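LPXTG cell wall surface protein (Streptococcus gordonii, PDB 7AVH) is a peptidoglycan-anchored surface adhesin whose tandem SHIRT domains, two of which make up this chain, probably regulate how far its adhesive end projects from the bacterial cell. Local coordinates at residues L17-E20 with V21-L25. Sequence-based numbering, arbitrary orientation.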
# COMPACT_ATOMS: atom_id res chain seq x y z
N LEU A 17 -13.73 -8.31 2.52
CA LEU A 17 -14.40 -7.21 3.20
C LEU A 17 -14.24 -7.33 4.71
O LEU A 17 -14.43 -8.40 5.27
CB LEU A 17 -15.93 -7.22 2.95
CG LEU A 17 -16.34 -7.00 1.51
CD1 LEU A 17 -17.86 -7.11 1.40
CD2 LEU A 17 -15.90 -5.70 0.92
N PRO A 18 -13.97 -6.19 5.38
CA PRO A 18 -13.94 -6.15 6.82
C PRO A 18 -15.37 -6.14 7.40
O PRO A 18 -16.33 -5.72 6.72
CB PRO A 18 -13.17 -4.86 7.10
CG PRO A 18 -13.54 -3.98 6.05
CD PRO A 18 -13.69 -4.85 4.83
N GLN A 19 -15.48 -6.41 8.69
CA GLN A 19 -16.79 -6.42 9.34
C GLN A 19 -17.41 -5.03 9.28
O GLN A 19 -18.64 -4.93 9.16
CB GLN A 19 -16.66 -6.87 10.79
CG GLN A 19 -18.02 -7.03 11.44
CD GLN A 19 -18.85 -8.06 10.74
OE1 GLN A 19 -18.46 -9.18 10.52
NE2 GLN A 19 -20.06 -7.70 10.46
N GLU A 20 -16.67 -3.96 9.32
CA GLU A 20 -17.22 -2.59 9.30
C GLU A 20 -17.94 -2.35 7.98
O GLU A 20 -18.90 -1.53 7.98
CB GLU A 20 -16.15 -1.56 9.56
CG GLU A 20 -15.64 -1.60 11.00
CD GLU A 20 -14.59 -2.66 11.33
OE1 GLU A 20 -14.11 -3.39 10.39
OE2 GLU A 20 -14.27 -2.76 12.53
N VAL A 21 -17.53 -2.92 6.90
CA VAL A 21 -18.23 -2.80 5.64
C VAL A 21 -19.47 -3.67 5.72
O VAL A 21 -20.62 -3.25 5.33
CB VAL A 21 -17.40 -3.09 4.40
CG1 VAL A 21 -18.23 -3.27 3.14
CG2 VAL A 21 -16.35 -1.97 4.24
N LYS A 22 -19.35 -4.92 6.10
CA LYS A 22 -20.49 -5.85 6.20
C LYS A 22 -21.55 -5.25 7.11
O LYS A 22 -22.76 -5.49 6.78
CB LYS A 22 -20.00 -7.21 6.66
CG LYS A 22 -19.07 -7.89 5.68
CD LYS A 22 -18.62 -9.25 6.17
CE LYS A 22 -17.57 -9.93 5.36
NZ LYS A 22 -17.29 -11.24 6.01
N ASP A 23 -21.23 -4.52 8.11
CA ASP A 23 -22.17 -3.92 9.05
C ASP A 23 -23.10 -2.91 8.33
O ASP A 23 -24.17 -2.60 8.92
CB ASP A 23 -21.46 -3.17 10.19
CG ASP A 23 -20.79 -4.07 11.24
OD1 ASP A 23 -21.15 -5.26 11.34
OD2 ASP A 23 -19.92 -3.52 12.01
N LEU A 24 -22.76 -2.43 7.17
CA LEU A 24 -23.51 -1.43 6.40
C LEU A 24 -24.49 -2.10 5.41
O LEU A 24 -25.11 -1.34 4.65
CB LEU A 24 -22.54 -0.47 5.70
CG LEU A 24 -21.61 0.31 6.62
CD1 LEU A 24 -20.58 1.03 5.81
CD2 LEU A 24 -22.37 1.26 7.53
N LEU A 25 -24.55 -3.39 5.42
CA LEU A 25 -25.47 -4.06 4.45
C LEU A 25 -26.91 -3.61 4.73
O LEU A 25 -27.40 -3.73 5.83
CB LEU A 25 -25.41 -5.54 4.60
CG LEU A 25 -26.15 -6.30 3.49
CD1 LEU A 25 -25.45 -6.13 2.19
CD2 LEU A 25 -26.26 -7.76 3.86
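Gln19 and Asp23 join their side chains across one turn of the short helix 19-22, a single-turn element lying against the elongated beta-sheet of the first SHIRT domain. Gln19 NE2 donates to Asp23 OD1 over 2.8 Å, and an N-H...O angle of 166° makes the bond nearly straight. The oxygen lies almost in the amide plane of Gln19 but receives the N-H from above its own carboxylate plane, the two flat groups being 43° apart. Gln19 can reach it because CG stands anti to the backbone N (chi1 -174°) and the chain then bends at chi2, carrying the amide along the helix toward Asp23. The same pair is tied through the backbone by Asp23 N to Gln19 O, 2.8 Å.

On the inward face, Leu17 CD2 packs against Val21 CG1 at 4.0 Å, the two side chains crossing at about a right angle, while Val21 CG2 lies 3.9 Å from Pro18 CG. Val21 is buried, and both it and Leu17 continue onto Trp55 and Trp78 of the sheet, which fixes this face of the helix as the one turned to the core; Val48 also meets Val21.

Pro18 holds the N-cap position. Its carbonyl oxygen accepts Lys22 N at 3.2 Å in the carbonyl plane and, weakly, Val21 N. A type I beta turn from Lys22 to Leu25 follows on from the helix. The Lys22 chain, extended beyond CG, reaches back to Leu17, bringing Lys22 CE to 3.5 Å from Leu17 O.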